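Local structure of multicopper oxidase type 1 (Nitrosomonas europaea, 3G5W) at residues P179-K184 against T271-E276. The protein probably oxidises substrates at its copper centres, as a two-domain, laccase-like multicopper oxidase with a mononuclear copper site and further copper-oxygen centres. Sequence-based numbering, arbitrary orientation.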
ATOM      1  N   PRO A 179     -15.688  -9.939  19.949  1.00 18.59           N
ATOM      2  CA  PRO A 179     -15.768 -11.006  18.952  1.00 18.36           C
ATOM      3  C   PRO A 179     -16.945 -10.778  18.008  1.00 18.51           C
ATOM      4  O   PRO A 179     -17.952 -10.176  18.397  1.00 18.88           O
ATOM      5  CB  PRO A 179     -15.997 -12.259  19.797  1.00 18.72           C
ATOM      6  CG  PRO A 179     -16.660 -11.752  21.068  1.00 18.41           C
ATOM      7  CD  PRO A 179     -16.004 -10.420  21.313  1.00 18.45           C
ATOM      8  N   ILE A 180     -16.794 -11.224  16.769  1.00 18.00           N
ATOM      9  CA  ILE A 180     -17.884 -11.237  15.801  1.00 18.05           C
ATOM     10  C   ILE A 180     -18.545 -12.596  15.953  1.00 18.43           C
ATOM     11  O   ILE A 180     -17.911 -13.610  15.716  1.00 18.31           O
ATOM     12  CB  ILE A 180     -17.336 -10.990  14.376  1.00 18.00           C
ATOM     13  CG1 ILE A 180     -16.850  -9.533  14.271  1.00 17.73           C
ATOM     14  CG2 ILE A 180     -18.387 -11.332  13.284  1.00 16.80           C
ATOM     15  CD1 ILE A 180     -15.948  -9.230  13.071  1.00 18.43           C
ATOM     16  N   ARG A 181     -19.800 -12.618  16.405  1.00 18.91           N
ATOM     17  CA  ARG A 181     -20.458 -13.885  16.743  1.00 19.67           C
ATOM     18  C   ARG A 181     -21.427 -14.312  15.658  1.00 19.95           C
ATOM     19  O   ARG A 181     -22.317 -13.551  15.275  1.00 20.31           O
ATOM     20  CB  ARG A 181     -21.167 -13.807  18.103  1.00 19.56           C
ATOM     21  CG  ARG A 181     -20.210 -13.671  19.264  1.00 20.99           C
ATOM     22  CD  ARG A 181     -20.914 -13.646  20.599  1.00 21.68           C
ATOM     23  NE  ARG A 181     -19.959 -13.859  21.686  1.00 23.30           N
ATOM     24  CZ  ARG A 181     -20.270 -13.861  22.978  1.00 23.12           C
ATOM     25  NH1 ARG A 181     -21.526 -13.650  23.363  1.00 22.60           N
ATOM     26  NH2 ARG A 181     -19.324 -14.069  23.887  1.00 22.64           N
ATOM     27  N   VAL A 182     -21.245 -15.536  15.173  1.00 20.24           N
ATOM     28  CA  VAL A 182     -21.996 -16.044  14.022  1.00 20.68           C
ATOM     29  C   VAL A 182     -22.456 -17.481  14.242  1.00 21.65           C
ATOM     30  O   VAL A 182     -22.088 -18.118  15.232  1.00 21.24           O
ATOM     31  CB  VAL A 182     -21.145 -16.013  12.721  1.00 20.66           C
ATOM     32  CG1 VAL A 182     -20.780 -14.576  12.329  1.00 19.94           C
ATOM     33  CG2 VAL A 182     -19.891 -16.881  12.866  1.00 20.51           C
ATOM     34  N   LYS A 183     -23.262 -17.981  13.307  1.00 22.50           N
ATOM     35  CA  LYS A 183     -23.558 -19.410  13.229  1.00 23.63           C
ATOM     36  C   LYS A 183     -23.398 -19.880  11.790  1.00 23.58           C
ATOM     37  O   LYS A 183     -23.383 -19.070  10.866  1.00 23.54           O
ATOM     38  CB  LYS A 183     -24.963 -19.723  13.756  1.00 23.99           C
ATOM     39  CG  LYS A 183     -26.101 -19.313  12.841  1.00 26.21           C
ATOM     40  CD  LYS A 183     -27.440 -19.400  13.563  1.00 29.25           C
ATOM     41  CE  LYS A 183     -28.583 -18.985  12.644  1.00 32.40           C
ATOM     42  NZ  LYS A 183     -28.515 -17.540  12.228  1.00 34.18           N
ATOM     43  N   LYS A 184     -23.288 -21.190  11.601  1.00 23.89           N
ATOM     44  CA  LYS A 184     -23.136 -21.758  10.267  1.00 24.17           C
ATOM     45  C   LYS A 184     -24.306 -21.347   9.373  1.00 23.93           C
ATOM     46  O   LYS A 184     -25.464 -21.368   9.803  1.00 24.27           O
ATOM     47  CB  LYS A 184     -23.012 -23.281  10.349  1.00 24.59           C
ATOM     48  CG  LYS A 184     -22.411 -23.926   9.119  1.00 25.92           C
ATOM     49  CD  LYS A 184     -22.248 -25.423   9.334  1.00 29.30           C
ATOM     50  CE  LYS A 184     -22.167 -26.180   8.016  1.00 32.16           C
ATOM     51  NZ  LYS A 184     -21.060 -25.687   7.153  1.00 33.97           N
ATOM     52  N   THR A 271     -11.701 -11.830  16.999  1.00 19.95           N
ATOM     53  CA  THR A 271     -11.996 -13.191  16.554  1.00 20.24           C
ATOM     54  C   THR A 271     -13.405 -13.298  15.995  1.00 20.30           C
ATOM     55  O   THR A 271     -14.270 -12.468  16.297  1.00 20.71           O
ATOM     56  CB  THR A 271     -11.835 -14.233  17.693  1.00 20.17           C
ATOM     57  OG1 THR A 271     -12.830 -14.004  18.699  1.00 20.78           O
ATOM     58  CG2 THR A 271     -10.458 -14.147  18.321  1.00 20.00           C
ATOM     59  N   ILE A 272     -13.620 -14.324  15.178  1.00 20.07           N
ATOM     60  CA  ILE A 272     -14.952 -14.762  14.781  1.00 20.29           C
ATOM     61  C   ILE A 272     -15.279 -16.016  15.595  1.00 20.45           C
ATOM     62  O   ILE A 272     -14.521 -16.986  15.562  1.00 20.35           O
ATOM     63  CB  ILE A 272     -15.012 -15.105  13.272  1.00 20.29           C
ATOM     64  CG1 ILE A 272     -14.789 -13.850  12.415  1.00 20.65           C
ATOM     65  CG2 ILE A 272     -16.339 -15.798  12.919  1.00 21.03           C
ATOM     66  CD1 ILE A 272     -14.402 -14.158  10.969  1.00 22.12           C
ATOM     67  N   GLU A 273     -16.394 -15.980  16.325  1.00 20.87           N
ATOM     68  CA  GLU A 273     -16.850 -17.111  17.156  1.00 21.72           C
ATOM     69  C   GLU A 273     -18.126 -17.736  16.591  1.00 21.99           C
ATOM     70  O   GLU A 273     -19.158 -17.067  16.505  1.00 21.65           O
ATOM     71  CB  GLU A 273     -17.139 -16.643  18.592  1.00 21.78           C
ATOM     72  CG  GLU A 273     -15.953 -16.064  19.357  1.00 22.11           C
ATOM     73  CD  GLU A 273     -16.334 -15.481  20.714  1.00 22.35           C
ATOM     74  OE1 GLU A 273     -15.415 -15.204  21.521  1.00 24.28           O
ATOM     75  OE2 GLU A 273     -17.544 -15.286  20.986  1.00 23.32           O
ATOM     76  N   TYR A 274     -18.066 -19.014  16.210  1.00 22.57           N
ATOM     77  CA  TYR A 274     -19.272 -19.746  15.814  1.00 23.39           C
ATOM     78  C   TYR A 274     -19.955 -20.342  17.038  1.00 24.65           C
ATOM     79  O   TYR A 274     -19.296 -20.930  17.901  1.00 24.59           O
ATOM     80  CB  TYR A 274     -18.936 -20.895  14.887  1.00 22.73           C
ATOM     81  CG  TYR A 274     -18.659 -20.555  13.449  1.00 21.92           C
ATOM     82  CD1 TYR A 274     -19.529 -20.989  12.451  1.00 21.10           C
ATOM     83  CD2 TYR A 274     -17.504 -19.860  13.074  1.00 20.92           C
ATOM     84  CE1 TYR A 274     -19.278 -20.730  11.129  1.00 21.13           C
ATOM     85  CE2 TYR A 274     -17.242 -19.593  11.735  1.00 20.15           C
ATOM     86  CZ  TYR A 274     -18.138 -20.038  10.775  1.00 21.00           C
ATOM     87  OH  TYR A 274     -17.918 -19.818   9.447  1.00 20.27           O
ATOM     88  N   GLU A 275     -21.275 -20.222  17.106  1.00 26.24           N
ATOM     89  CA  GLU A 275     -21.995 -20.762  18.256  1.00 28.31           C
ATOM     90  C   GLU A 275     -21.894 -22.287  18.331  1.00 28.60           C
ATOM     91  O   GLU A 275     -21.967 -22.855  19.416  1.00 29.29           O
ATOM     92  CB  GLU A 275     -23.448 -20.278  18.304  1.00 28.37           C
ATOM     93  CG  GLU A 275     -24.302 -20.632  17.121  1.00 29.71           C
ATOM     94  CD  GLU A 275     -25.761 -20.245  17.331  1.00 30.71           C
ATOM     95  OE1 GLU A 275     -26.039 -19.052  17.612  1.00 33.59           O
ATOM     96  OE2 GLU A 275     -26.630 -21.136  17.202  1.00 33.79           O
ATOM     97  N   GLU A 276     -21.689 -22.931  17.181  1.00 29.22           N
ATOM     98  CA  GLU A 276     -21.544 -24.390  17.102  1.00 29.73           C
ATOM     99  C   GLU A 276     -20.375 -24.945  17.930  1.00 29.79           C
ATOM    100  O   GLU A 276     -20.505 -26.011  18.545  1.00 29.70           O
ATOM    101  CB  GLU A 276     -21.422 -24.851  15.643  1.00 29.95           C
ATOM    102  CG  GLU A 276     -22.723 -24.778  14.832  1.00 30.93           C
ATOM    103  CD  GLU A 276     -22.968 -23.420  14.175  1.00 32.29           C
ATOM    104  OE1 GLU A 276     -24.001 -23.274  13.490  1.00 33.02           O
ATOM    105  OE2 GLU A 276     -22.138 -22.501  14.333  1.00 32.67           O
TER
HETATM  106  O   HOH W   1     -16.073 -14.538  24.014  1.00 24.12           O
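Arg181 and Glu273 extend side by side from neighbouring parallel strands, and Arg181 NE bonds Glu273 OE2 at 2.9 Å in a salt bridge. The guanidinium and carboxylate planes lie 26° apart, nearly coplanar, although OE2 is tilted somewhat out of the guanidinium plane. In Glu273 CG is anti to the carbonyl carbon (chi1 -61°), and Arg181 shares this first torsion, which sends the two extended chains off the sheet in the same direction. A water bridges the outer ends, donating to Glu273 OE1 at 2.7 Å and accepting from Arg181 NH2; Tyr284 OH also bonds OE1. The ring of Pro179 packs obliquely against the carboxylate, its CB 3.4 Å from Glu273 CD. An alanine in place of Glu273 would probably leave the Arg181 guanidinium without its charge mate, free to swing, and open a gap beside Pro179.

On the other face, Val182 CG2 lies over the centre of the Tyr274 ring, a CH-pi contact at 3.8 Å from the centroid. The same methyl meets Ile272 CG2 at 3.7 Å, so that a single branch of Val182 touches both Ile272 and the Tyr274 ring. The Tyr274 hydroxyl reaches the backbone of Asn244, while Ile188 of strand 187-194 packs against Val182 and Ile180. Beyond the strands, the Glu276 chain bends at CB-CG (chi2 87°), and OE1 takes the Lys184 backbone N-H at 2.9 Å, with OE2 a weak second acceptor.

Backbone bonds confirm the parallel ladder: Ile180 N to Thr271 O, Glu273 N to Ile180 O, Val182 N to Glu273 O and Glu275 N to Val182 O. Through it strand 180-182 forms an outer strand of a mixed sheet, parallel to strand 269-274, in the second cupredoxin-like beta-sandwich domain of this multicopper oxidase.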